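PDB 6VAP: thioesterase from Streptomyces sp. WAC02707, which probably hydrolyses stalled or aberrant acyl thioesters from the carrier domains of the borrelidin polyketide synthase, acting as its stand-alone type II editing thioesterase. Local coordinates for residues V123-A128 / H232-E237; R131-G136 / M206-E211; H197-D202 / D226-G231. One frame throughout, in Å; residues are numbered along the deposited sequence.

Interaction 1: residues V123-A128 / H232-E237; sequences VSARPA and HFYLLE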
ATOM      1  N   VAL A 123      -7.079   0.376   2.196  1.00 17.57           N
ATOM      2  CA  VAL A 123      -6.421   1.514   1.567  1.00 18.48           C
ATOM      3  C   VAL A 123      -6.441   2.687   2.533  1.00 18.38           C
ATOM      4  O   VAL A 123      -7.489   3.052   3.066  1.00 19.65           O
ATOM      5  CB  VAL A 123      -7.098   1.906   0.248  1.00 14.68           C
ATOM      6  CG1 VAL A 123      -6.715   0.871  -0.851  1.00 12.95           C
ATOM      7  CG2 VAL A 123      -8.563   1.915   0.432  1.00 17.95           C
ATOM      8  N   SER A 124      -5.276   3.249   2.789  1.00 14.64           N
ATOM      9  CA  SER A 124      -5.094   4.245   3.827  1.00 14.00           C
ATOM     10  C   SER A 124      -4.568   5.512   3.186  1.00 13.69           C
ATOM     11  O   SER A 124      -3.606   5.446   2.423  1.00 17.29           O
ATOM     12  CB  SER A 124      -4.082   3.724   4.871  1.00 23.47           C
ATOM     13  OG  SER A 124      -3.514   4.783   5.592  1.00 26.19           O
ATOM     14  N   ALA A 125      -5.157   6.647   3.546  1.00 20.51           N
ATOM     15  CA  ALA A 125      -4.675   7.979   3.241  1.00 29.00           C
ATOM     16  C   ALA A 125      -4.422   8.149   1.750  1.00 19.48           C
ATOM     17  O   ALA A 125      -3.327   8.466   1.312  1.00 21.79           O
ATOM     18  CB  ALA A 125      -3.424   8.288   4.065  1.00 29.44           C
ATOM     19  N   ARG A 126      -5.439   7.929   0.961  1.00 23.16           N
ATOM     20  CA  ARG A 126      -5.276   8.074  -0.488  1.00 19.33           C
ATOM     21  C   ARG A 126      -6.625   8.290  -1.170  1.00 15.24           C
ATOM     22  O   ARG A 126      -7.604   7.616  -0.817  1.00 20.02           O
ATOM     23  CB  ARG A 126      -4.606   6.848  -1.067  1.00 12.74           C
ATOM     24  CG  ARG A 126      -4.225   6.950  -2.498  1.00 22.49           C
ATOM     25  CD  ARG A 126      -3.057   7.857  -2.750  1.00 13.32           C
ATOM     26  NE  ARG A 126      -2.450   7.630  -4.059  1.00 23.04           N
ATOM     27  CZ  ARG A 126      -1.705   8.502  -4.720  1.00 37.35           C
ATOM     28  NH1 ARG A 126      -1.394   9.647  -4.165  1.00 36.19           N
ATOM     29  NH2 ARG A 126      -1.284   8.196  -5.943  1.00 32.24           N
ATOM     30  N   PRO A 127      -6.750   9.271  -2.067  1.00 25.21           N
ATOM     31  CA  PRO A 127      -8.012   9.427  -2.793  1.00 26.18           C
ATOM     32  C   PRO A 127      -8.293   8.168  -3.598  1.00 15.70           C
ATOM     33  O   PRO A 127      -7.386   7.435  -4.005  1.00 19.97           O
ATOM     34  CB  PRO A 127      -7.762  10.645  -3.693  1.00 25.04           C
ATOM     35  CG  PRO A 127      -6.620  11.329  -3.118  1.00 18.59           C
ATOM     36  CD  PRO A 127      -5.742  10.239  -2.538  1.00 15.06           C
ATOM     37  N   ALA A 128      -9.565   7.920  -3.857  1.00 21.19           N
ATOM     38  CA  ALA A 128      -9.956   6.883  -4.815  1.00 17.27           C
ATOM     39  C   ALA A 128      -9.200   7.010  -6.137  1.00 16.83           C
ATOM     40  O   ALA A 128      -8.878   8.115  -6.564  1.00 19.28           O
ATOM     41  CB  ALA A 128     -11.460   6.957  -5.042  1.00 18.31           C
ATOM     42  N   HIS A 232      -1.918  12.798   7.359  1.00 20.18           N
ATOM     43  CA  HIS A 232      -1.576  11.802   6.350  1.00 19.62           C
ATOM     44  C   HIS A 232      -0.937  10.564   6.960  1.00 20.63           C
ATOM     45  O   HIS A 232      -1.066   9.471   6.408  1.00 23.60           O
ATOM     46  CB  HIS A 232      -0.618  12.401   5.322  1.00 29.53           C
ATOM     47  CG  HIS A 232      -0.544  11.624   4.046  1.00 27.07           C
ATOM     48  ND1 HIS A 232      -1.602  11.529   3.163  1.00 34.01           N
ATOM     49  CD2 HIS A 232       0.469  10.911   3.502  1.00 35.27           C
ATOM     50  CE1 HIS A 232      -1.235  10.803   2.122  1.00 28.49           C
ATOM     51  NE2 HIS A 232       0.014  10.409   2.307  1.00 40.67           N
ATOM     52  N   PHE A 233      -0.204  10.720   8.058  1.00 21.49           N
ATOM     53  CA  PHE A 233       0.367   9.602   8.805  1.00 19.55           C
ATOM     54  C   PHE A 233      -0.301   9.388  10.165  1.00 20.05           C
ATOM     55  O   PHE A 233       0.355   9.096  11.185  1.00 17.81           O
ATOM     56  CB  PHE A 233       1.865   9.794   8.937  1.00 21.41           C
ATOM     57  CG  PHE A 233       2.605   9.466   7.648  1.00 20.12           C
ATOM     58  CD1 PHE A 233       2.692  10.393   6.637  1.00 41.13           C
ATOM     59  CD2 PHE A 233       3.167   8.226   7.456  1.00 20.04           C
ATOM     60  CE1 PHE A 233       3.370  10.101   5.451  1.00 49.56           C
ATOM     61  CE2 PHE A 233       3.846   7.911   6.287  1.00 21.62           C
ATOM     62  CZ  PHE A 233       3.952   8.872   5.280  1.00 35.40           C
ATOM     63  N   TYR A 234      -1.630   9.578  10.176  1.00 18.69           N
ATOM     64  CA  TYR A 234      -2.431   9.182  11.331  1.00 16.68           C
ATOM     65  C   TYR A 234      -2.079   7.778  11.817  1.00 16.52           C
ATOM     66  O   TYR A 234      -2.142   7.495  13.010  1.00 22.85           O
ATOM     67  CB  TYR A 234      -3.919   9.245  10.972  1.00 14.34           C
ATOM     68  CG  TYR A 234      -4.292   8.054  10.112  1.00 28.70           C
ATOM     69  CD1 TYR A 234      -4.008   8.042   8.766  1.00 26.43           C
ATOM     70  CD2 TYR A 234      -4.879   6.918  10.672  1.00 20.16           C
ATOM     71  CE1 TYR A 234      -4.312   6.920   7.978  1.00 27.77           C
ATOM     72  CE2 TYR A 234      -5.161   5.807   9.906  1.00 24.50           C
ATOM     73  CZ  TYR A 234      -4.866   5.815   8.569  1.00 30.01           C
ATOM     74  OH  TYR A 234      -5.160   4.726   7.829  1.00 30.76           O
ATOM     75  N   LEU A 235      -1.723   6.877  10.926  1.00 20.76           N
ATOM     76  CA  LEU A 235      -1.650   5.472  11.303  1.00 21.32           C
ATOM     77  C   LEU A 235      -0.535   5.186  12.297  1.00 19.80           C
ATOM     78  O   LEU A 235      -0.559   4.143  12.964  1.00 23.00           O
ATOM     79  CB  LEU A 235      -1.461   4.623  10.028  1.00 23.74           C
ATOM     80  CG  LEU A 235      -0.074   4.563   9.394  1.00 19.89           C
ATOM     81  CD1 LEU A 235      -0.148   3.549   8.199  1.00 26.76           C
ATOM     82  CD2 LEU A 235       0.398   5.878   8.872  1.00 22.04           C
ATOM     83  N   LEU A 236       0.447   6.081  12.409  1.00 19.17           N
ATOM     84  CA  LEU A 236       1.490   5.879  13.415  1.00 19.84           C
ATOM     85  C   LEU A 236       0.932   6.031  14.822  1.00 33.64           C
ATOM     86  O   LEU A 236       1.404   5.387  15.756  1.00 42.66           O
ATOM     87  CB  LEU A 236       2.633   6.863  13.200  1.00 25.02           C
ATOM     88  CG  LEU A 236       3.221   6.844  11.774  1.00 38.26           C
ATOM     89  CD1 LEU A 236       4.421   7.774  11.681  1.00 37.64           C
ATOM     90  CD2 LEU A 236       3.642   5.443  11.366  1.00 32.51           C
ATOM     91  N   GLU A 237      -0.088   6.861  14.987  1.00 30.55           N
ATOM     92  CA  GLU A 237      -0.749   7.107  16.261  1.00 42.88           C
ATOM     93  C   GLU A 237      -1.866   6.115  16.510  1.00 26.83           C
ATOM     94  O   GLU A 237      -2.322   6.021  17.645  1.00 39.97           O
ATOM     95  CB  GLU A 237      -1.342   8.537  16.312  1.00 67.85           C
ATOM     96  CG  GLU A 237      -1.622   9.060  17.718  1.00 89.87           C
ATOM     97  CD  GLU A 237      -2.865   9.941  17.813  1.00104.43           C
ATOM     98  OE1 GLU A 237      -2.986  10.710  18.788  1.00107.64           O
ATOM     99  OE2 GLU A 237      -3.728   9.865  16.919  1.00112.46           O
TER

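Interaction 2: residues R131-G136 / M206-E211; sequences RQRTGG and MVTPVE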
ATOM      1  N   ARG A 131     -10.462   9.536  -8.268  1.00 25.00           N
ATOM      2  CA  ARG A 131     -10.351  10.902  -7.772  1.00 33.44           C
ATOM      3  C   ARG A 131      -8.898  11.336  -7.600  1.00 35.31           C
ATOM      4  O   ARG A 131      -8.616  12.299  -6.883  1.00 28.25           O
ATOM      5  CB  ARG A 131     -11.121  11.045  -6.459  1.00 35.70           C
ATOM      6  CG  ARG A 131     -12.625  10.926  -6.592  1.00 38.78           C
ATOM      7  CD  ARG A 131     -13.203  11.982  -7.529  1.00 39.37           C
ATOM      8  NE  ARG A 131     -12.663  13.310  -7.261  1.00 49.17           N
ATOM      9  CZ  ARG A 131     -13.194  14.184  -6.414  1.00 44.87           C
ATOM     10  NH1 ARG A 131     -14.303  13.881  -5.756  1.00 46.43           N
ATOM     11  NH2 ARG A 131     -12.610  15.365  -6.236  1.00 39.05           N
ATOM     12  N   GLN A 132      -7.976  10.658  -8.274  1.00 27.13           N
ATOM     13  CA  GLN A 132      -6.584  11.084  -8.318  1.00 26.39           C
ATOM     14  C   GLN A 132      -6.471  12.579  -8.605  1.00 28.11           C
ATOM     15  O   GLN A 132      -7.034  13.083  -9.584  1.00 29.90           O
ATOM     16  CB  GLN A 132      -5.835  10.284  -9.410  1.00 32.55           C
ATOM     17  CG  GLN A 132      -4.488  10.812  -9.808  1.00 27.64           C
ATOM     18  CD  GLN A 132      -3.424  10.467  -8.783  1.00 38.45           C
ATOM     19  OE1 GLN A 132      -3.670   9.670  -7.884  1.00 24.77           O
ATOM     20  NE2 GLN A 132      -2.235  11.043  -8.927  1.00 32.64           N
ATOM     21  N   ARG A 133      -5.689  13.276  -7.778  1.00 28.72           N
ATOM     22  CA  ARG A 133      -5.441  14.702  -7.960  1.00 42.73           C
ATOM     23  C   ARG A 133      -4.399  14.904  -9.055  1.00 36.19           C
ATOM     24  O   ARG A 133      -3.272  14.416  -8.948  1.00 35.96           O
ATOM     25  CB  ARG A 133      -4.954  15.331  -6.656  1.00 33.11           C
ATOM     26  CG  ARG A 133      -5.933  15.238  -5.515  1.00 37.02           C
ATOM     27  CD  ARG A 133      -5.611  16.245  -4.419  1.00 41.28           C
ATOM     28  NE  ARG A 133      -6.541  16.137  -3.297  1.00 32.04           N
ATOM     29  CZ  ARG A 133      -6.408  16.787  -2.163  1.00 30.92           C
ATOM     30  NH1 ARG A 133      -5.405  17.637  -2.004  1.00 36.53           N
ATOM     31  NH2 ARG A 133      -7.280  16.573  -1.214  1.00 33.95           N
ATOM     32  N   THR A 134      -4.760  15.652 -10.083  1.00 39.82           N
ATOM     33  CA  THR A 134      -3.847  15.970 -11.167  1.00 61.37           C
ATOM     34  C   THR A 134      -2.997  17.180 -10.807  1.00 52.33           C
ATOM     35  O   THR A 134      -3.397  18.037 -10.007  1.00 50.12           O
ATOM     36  CB  THR A 134      -4.627  16.262 -12.453  1.00 76.06           C
ATOM     37  OG1 THR A 134      -5.480  17.400 -12.257  1.00 79.12           O
ATOM     38  CG2 THR A 134      -5.476  15.059 -12.851  1.00 78.34           C
ATOM     39  N   GLY A 135      -1.808  17.237 -11.397  1.00 65.21           N
ATOM     40  CA  GLY A 135      -0.973  18.414 -11.292  1.00 61.99           C
ATOM     41  C   GLY A 135      -0.009  18.454 -10.131  1.00 53.90           C
ATOM     42  O   GLY A 135       0.490  19.540  -9.807  1.00 52.76           O
ATOM     43  N   GLY A 136       0.275  17.317  -9.496  1.00 42.02           N
ATOM     44  CA  GLY A 136       1.301  17.284  -8.461  1.00 41.41           C
ATOM     45  C   GLY A 136       2.686  17.504  -9.050  1.00 42.70           C
ATOM     46  O   GLY A 136       2.982  17.066 -10.161  1.00 38.83           O
ATOM     47  N   MET A 206      -4.404  16.164   1.800  1.00 27.80           N
ATOM     48  CA  MET A 206      -4.271  15.432   0.543  1.00 25.91           C
ATOM     49  C   MET A 206      -5.391  14.436   0.283  1.00 26.05           C
ATOM     50  O   MET A 206      -5.443  13.857  -0.803  1.00 28.10           O
ATOM     51  CB  MET A 206      -2.939  14.700   0.503  1.00 37.54           C
ATOM     52  CG  MET A 206      -1.729  15.650   0.561  1.00 57.55           C
ATOM     53  SD  MET A 206      -1.525  16.625  -0.962  1.00 87.54           S
ATOM     54  CE  MET A 206      -2.238  18.196  -0.515  1.00 95.60           C
ATOM     55  N   VAL A 207      -6.308  14.249   1.232  1.00 22.02           N
ATOM     56  CA  VAL A 207      -7.442  13.334   1.083  1.00 21.14           C
ATOM     57  C   VAL A 207      -8.673  13.983   1.696  1.00 20.99           C
ATOM     58  O   VAL A 207      -8.743  14.148   2.919  1.00 22.30           O
ATOM     59  CB  VAL A 207      -7.198  11.968   1.741  1.00 32.80           C
ATOM     60  CG1 VAL A 207      -8.262  11.033   1.333  1.00 20.72           C
ATOM     61  CG2 VAL A 207      -5.823  11.464   1.400  1.00 30.05           C
ATOM     62  N   THR A 208      -9.607  14.414   0.854  1.00 21.34           N
ATOM     63  CA  THR A 208     -10.878  14.898   1.354  1.00 22.08           C
ATOM     64  C   THR A 208     -11.783  13.731   1.690  1.00 26.20           C
ATOM     65  O   THR A 208     -11.587  12.630   1.178  1.00 25.11           O
ATOM     66  CB  THR A 208     -11.548  15.788   0.327  1.00 27.67           C
ATOM     67  OG1 THR A 208     -11.895  15.022  -0.826  1.00 23.96           O
ATOM     68  CG2 THR A 208     -10.628  16.953  -0.080  1.00 26.03           C
ATOM     69  N   PRO A 209     -12.801  13.960   2.546  1.00 25.13           N
ATOM     70  CA  PRO A 209     -13.768  12.886   2.842  1.00 35.08           C
ATOM     71  C   PRO A 209     -14.396  12.295   1.594  1.00 21.03           C
ATOM     72  O   PRO A 209     -14.558  11.072   1.507  1.00 20.08           O
ATOM     73  CB  PRO A 209     -14.818  13.586   3.733  1.00 35.48           C
ATOM     74  CG  PRO A 209     -14.119  14.753   4.313  1.00 28.25           C
ATOM     75  CD  PRO A 209     -13.080  15.196   3.313  1.00 36.04           C
ATOM     76  N   VAL A 210     -14.771  13.129   0.626  1.00 22.65           N
ATOM     77  CA  VAL A 210     -15.381  12.600  -0.585  1.00 26.25           C
ATOM     78  C   VAL A 210     -14.366  11.770  -1.358  1.00 21.62           C
ATOM     79  O   VAL A 210     -14.703  10.732  -1.939  1.00 22.39           O
ATOM     80  CB  VAL A 210     -15.961  13.749  -1.431  1.00 28.59           C
ATOM     81  CG1 VAL A 210     -16.224  13.291  -2.863  1.00 36.80           C
ATOM     82  CG2 VAL A 210     -17.206  14.287  -0.802  1.00 41.91           C
ATOM     83  N   GLU A 211     -13.108  12.210  -1.377  1.00 22.52           N
ATOM     84  CA  GLU A 211     -12.076  11.468  -2.101  1.00 26.76           C
ATOM     85  C   GLU A 211     -11.893  10.077  -1.509  1.00 26.27           C
ATOM     86  O   GLU A 211     -11.738   9.078  -2.243  1.00 25.68           O
ATOM     87  CB  GLU A 211     -10.749  12.233  -2.081  1.00 28.33           C
ATOM     88  CG  GLU A 211     -10.715  13.377  -3.070  1.00 29.58           C
ATOM     89  CD  GLU A 211      -9.484  14.246  -2.913  1.00 32.15           C
ATOM     90  OE1 GLU A 211      -8.914  14.289  -1.805  1.00 23.21           O
ATOM     91  OE2 GLU A 211      -9.086  14.881  -3.890  1.00 26.00           O
TER
HETATM   92  O   HOH W   1      -9.479  14.639  -6.471  1.00 31.75           O

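Interaction 3: residues H197-D202 / D226-G231; sequences HALTGD and DTFAGG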
ATOM      1  N   HIS A 197     -11.912  -1.477   2.463  1.00 19.60           N
ATOM      2  CA  HIS A 197     -11.964  -0.759   3.727  1.00 19.55           C
ATOM      3  C   HIS A 197     -11.001   0.409   3.608  1.00 21.76           C
ATOM      4  O   HIS A 197      -9.791   0.215   3.468  1.00 19.99           O
ATOM      5  CB  HIS A 197     -11.610  -1.640   4.932  1.00 21.24           C
ATOM      6  CG  HIS A 197     -11.950  -1.007   6.255  1.00 31.71           C
ATOM      7  ND1 HIS A 197     -12.222  -1.741   7.389  1.00 34.89           N
ATOM      8  CD2 HIS A 197     -12.067   0.296   6.626  1.00 35.76           C
ATOM      9  CE1 HIS A 197     -12.492  -0.927   8.394  1.00 37.32           C
ATOM     10  NE2 HIS A 197     -12.395   0.317   7.962  1.00 40.92           N
ATOM     11  N   ALA A 198     -11.527   1.615   3.671  1.00 25.33           N
ATOM     12  CA  ALA A 198     -10.726   2.808   3.514  1.00 16.89           C
ATOM     13  C   ALA A 198     -10.460   3.400   4.887  1.00 21.34           C
ATOM     14  O   ALA A 198     -11.318   3.363   5.776  1.00 18.42           O
ATOM     15  CB  ALA A 198     -11.459   3.797   2.631  1.00 15.84           C
ATOM     16  N   LEU A 199      -9.270   3.956   5.057  1.00 17.61           N
ATOM     17  CA  LEU A 199      -8.834   4.517   6.329  1.00 27.00           C
ATOM     18  C   LEU A 199      -8.187   5.868   6.058  1.00 23.12           C
ATOM     19  O   LEU A 199      -7.322   5.978   5.181  1.00 19.46           O
ATOM     20  CB  LEU A 199      -7.849   3.588   7.036  1.00 26.52           C
ATOM     21  CG  LEU A 199      -8.228   2.113   7.040  1.00 38.39           C
ATOM     22  CD1 LEU A 199      -7.040   1.312   7.485  1.00 29.75           C
ATOM     23  CD2 LEU A 199      -9.422   1.817   7.942  1.00 28.44           C
ATOM     24  N   THR A 200      -8.622   6.900   6.779  1.00 19.30           N
ATOM     25  CA  THR A 200      -8.164   8.246   6.472  1.00 16.75           C
ATOM     26  C   THR A 200      -8.049   9.052   7.762  1.00 17.67           C
ATOM     27  O   THR A 200      -8.675   8.737   8.770  1.00 19.51           O
ATOM     28  CB  THR A 200      -9.109   8.903   5.438  1.00 26.25           C
ATOM     29  OG1 THR A 200      -8.503  10.099   4.925  1.00 47.86           O
ATOM     30  CG2 THR A 200     -10.473   9.216   6.066  1.00 27.37           C
ATOM     31  N   GLY A 201      -7.227  10.085   7.724  1.00 20.00           N
ATOM     32  CA  GLY A 201      -7.146  11.031   8.808  1.00 20.55           C
ATOM     33  C   GLY A 201      -8.085  12.198   8.579  1.00 19.60           C
ATOM     34  O   GLY A 201      -8.325  12.605   7.469  1.00 23.09           O
ATOM     35  N   ASP A 202      -8.617  12.748   9.661  1.00 20.64           N
ATOM     36  CA  ASP A 202      -9.597  13.827   9.567  1.00 23.13           C
ATOM     37  C   ASP A 202      -8.958  15.185   9.296  1.00 31.69           C
ATOM     38  O   ASP A 202      -9.685  16.171   9.102  1.00 26.55           O
ATOM     39  CB  ASP A 202     -10.447  13.893  10.845  1.00 23.98           C
ATOM     40  CG  ASP A 202      -9.636  14.244  12.086  1.00 28.36           C
ATOM     41  OD1 ASP A 202      -8.398  14.349  12.017  1.00 26.42           O
ATOM     42  OD2 ASP A 202     -10.252  14.371  13.156  1.00 35.84           O
ATOM     43  N   ASP A 226     -13.284   4.325   7.694  1.00 19.75           N
ATOM     44  CA  ASP A 226     -12.996   4.677   9.081  1.00 20.76           C
ATOM     45  C   ASP A 226     -12.100   5.902   9.078  1.00 24.82           C
ATOM     46  O   ASP A 226     -11.098   5.918   8.356  1.00 20.81           O
ATOM     47  CB  ASP A 226     -12.292   3.543   9.849  1.00 25.24           C
ATOM     48  CG  ASP A 226     -13.265   2.571  10.481  1.00 37.73           C
ATOM     49  OD1 ASP A 226     -14.143   3.018  11.267  1.00 52.10           O
ATOM     50  OD2 ASP A 226     -13.146   1.357  10.228  1.00 40.62           O
ATOM     51  N   THR A 227     -12.464   6.915   9.861  1.00 22.22           N
ATOM     52  CA  THR A 227     -11.718   8.159   9.972  1.00 23.32           C
ATOM     53  C   THR A 227     -11.033   8.197  11.328  1.00 21.53           C
ATOM     54  O   THR A 227     -11.608   7.794  12.347  1.00 22.87           O
ATOM     55  CB  THR A 227     -12.658   9.373   9.804  1.00 27.60           C
ATOM     56  OG1 THR A 227     -13.392   9.201   8.572  1.00 33.44           O
ATOM     57  CG2 THR A 227     -11.895  10.626   9.806  1.00 32.72           C
ATOM     58  N   PHE A 228      -9.826   8.737  11.340  1.00 20.82           N
ATOM     59  CA  PHE A 228      -9.013   8.827  12.542  1.00 22.17           C
ATOM     60  C   PHE A 228      -8.556  10.264  12.786  1.00 22.61           C
ATOM     61  O   PHE A 228      -8.358  11.045  11.839  1.00 21.73           O
ATOM     62  CB  PHE A 228      -7.795   7.920  12.422  1.00 22.16           C
ATOM     63  CG  PHE A 228      -8.138   6.484  12.133  1.00 22.08           C
ATOM     64  CD1 PHE A 228      -8.465   6.092  10.845  1.00 20.55           C
ATOM     65  CD2 PHE A 228      -8.147   5.517  13.174  1.00 23.97           C
ATOM     66  CE1 PHE A 228      -8.809   4.730  10.588  1.00 20.82           C
ATOM     67  CE2 PHE A 228      -8.412   4.221  12.921  1.00 24.37           C
ATOM     68  CZ  PHE A 228      -8.772   3.809  11.595  1.00 22.71           C
ATOM     69  N   ALA A 229      -8.408  10.618  14.068  1.00 18.27           N
ATOM     70  CA  ALA A 229      -7.884  11.935  14.421  1.00 22.63           C
ATOM     71  C   ALA A 229      -6.414  11.994  14.010  1.00 35.37           C
ATOM     72  O   ALA A 229      -5.555  11.363  14.631  1.00 39.24           O
ATOM     73  CB  ALA A 229      -8.075  12.217  15.912  1.00 22.18           C
ATOM     74  N   GLY A 230      -6.119  12.736  12.960  1.00 25.87           N
ATOM     75  CA  GLY A 230      -4.759  12.964  12.536  1.00 22.07           C
ATOM     76  C   GLY A 230      -4.714  13.262  11.048  1.00 24.00           C
ATOM     77  O   GLY A 230      -5.743  13.407  10.372  1.00 19.78           O
ATOM     78  N   GLY A 231      -3.484  13.356  10.557  1.00 20.87           N
ATOM     79  CA  GLY A 231      -3.211  13.719   9.182  1.00 20.86           C
ATOM     80  C   GLY A 231      -2.771  12.544   8.351  1.00 18.92           C
ATOM     81  O   GLY A 231      -3.205  11.427   8.610  1.00 18.56           O
TER

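Interaction 1: residues V123-A128 / H232-E237
With CG of His-232 anti to its backbone N (chi1 -162°) and CG of Tyr-234 in the crowded position between N and carbonyl carbon (chi1 76°), both rings swing from their loop to the end of strand 120-124. Ser-124 answers with OG anti to its own N, so that OG and Tyr-234 OH meet tip to tip at 2.8 Å, a hydrogen bond in which either oxygen could donate; OG also bonds to His-97 ND1. Ala-125, at positive phi, places CB over one face of the imidazole, 4.1 Å from the His-232 ring centroid and 26° off its normal, a CH-pi contact. The same CB lies near the plane of the phenol at its edge, 4.2 Å from Tyr-234 CE1. Ala-125 O approaches His-232 CE1 to 3.2 Å; this buried carbonyl has no hydrogen-bond partner in the model. The imidazole is further fixed by Asp-204 on ND1 and Ser-98 on NE2, an arrangement consistent with the Ser-His-Asp triad of alpha/beta hydrolases. Strand 92-97 flanks the contact through His-97, Leu-199 of strand 196-201 packs against Tyr-234, and Ile-242 of helix 239-250 covers Tyr-234 and Leu-235.

Interaction 2: residues R131-G136 / M206-E211
Arg-133 and Glu-211 cross at about a right angle, yet the guanidinium and carboxylate planes are only 36° apart, which allows a side-on, two-nitrogen salt bridge. NE of Arg-133 gives its hydrogen to Glu-211 OE2 at 2.9 Å, and NH2 of Arg-133 reaches Glu-211 OE1 at 2.9 Å; both oxygens use syn lone pairs and lie close to the guanidinium plane. The arginine chain is extended from CG to NE, carrying the group across to the 206-211 segment, where the peptide of Met-206 lies over one guanidinium face and Met-206 CE comes within 3.5 Å of Arg-133 NH1. That NH1 also bonds to Pro-205 O. Thr-208 and Glu-211 form a capping box at the start of helix 209-213: Thr-208 N donates to Glu-211 OE1 at 2.8 Å, nearly straight at 172°, while Glu-211 N donates to Thr-208 OG1 at 3.1 Å. OE1 therefore accepts from Arg-133 NH2 and from Thr-208 N, the latter from above the carboxylate plane, a grip that would favour the ionised carboxylate. Arg-131 meets the same residue differently, its chain bent at chi2 and chi3 so that Glu-211 CG sits over the centre of one guanidinium face, with the guanidinium and carboxylate planes 65° apart. A water donates to Arg-131 O and, at 2.6 Å, to Glu-211 OE2, and accepts only weakly from Arg-131 NH2.

Interaction 3: residues H197-D202 / D226-G231
Strands 197-201 and 226-228 run parallel, their axes 4.7 Å apart at closest approach and 22° from aligned, with Leu-199, Thr-200 and Gly-201 in register with Asp-226, Thr-227 and Phe-228. The ladder is regular: Asp-226 N donates to Ala-198 O, Thr-200 N to Asp-226 O, Phe-228 N to Thr-200 O at 2.8 Å, and Asp-202 N to Phe-228 O, the last three donors nearly along the C=O axis. On the face bearing Leu-199, Asp-226 and Phe-228, the leucine and the phenylalanine lie side by side, and Leu-199 CB touches Phe-228 CE1 at 3.9 Å. Thr-200 O lies at the edge of that ring, near its plane. At the start of the pairing His-197, with CG anti to its N, presents NE2 to Asp-226 OD2 at 2.6 Å. The oxygen lies in the imidazole plane, but the bond is bent (131° at the hydrogen) and the nitrogen sits above the carboxylate plane. ND1 of His-197 bonds to His-249. A carboxylate this close could favour a protonated imidazole. On the other face Thr-200 and Thr-227 run alongside each other, CG2 of the first 3.8 Å from OG1 of the second. Beyond the ladder, Asp-202 turns its carboxylate back in the crowded rotamer (chi1 64°), and Gly-230 N donates to its OD1 at 2.9 Å, tying down the loop that leads to His-232. Gly-201 CA lies just 3.2 Å from Gly-230 O, so the two backbones pack directly together. These strands belong to a beta-alpha-beta unit with helix 209-213; strand 120-124 pairs with the far edge of 196-201, and helix 239-250 packs Ile-245 against His-197, Asp-226 and Phe-228.

In the fold
All three contacts lie within one alpha/beta-hydrolase domain. Strands 120-124, 196-201 and 223-228 are consecutive in its sheet, and interactions 1 and 3, with centres about 6 Å apart, reach it through the neighbouring strands 120-124 and 196-201: Ala-125 N lies 2.8 Å from Leu-199 O, a probable hydrogen bond. Interaction 2 is farther out, its centre about 13 Å and 14 Å from those of interactions 1 and 3. In sequence, interaction 1 spans both others, whose segments alternate. Interactions 1 and 3 tie the loop after strand 223-228 to neighbouring strand ends, and interaction 2 joins two loops at the start of helix 209-213. The loops after 196-201 and 223-228 carry Asp-204 and His-232 of the probable catalytic triad.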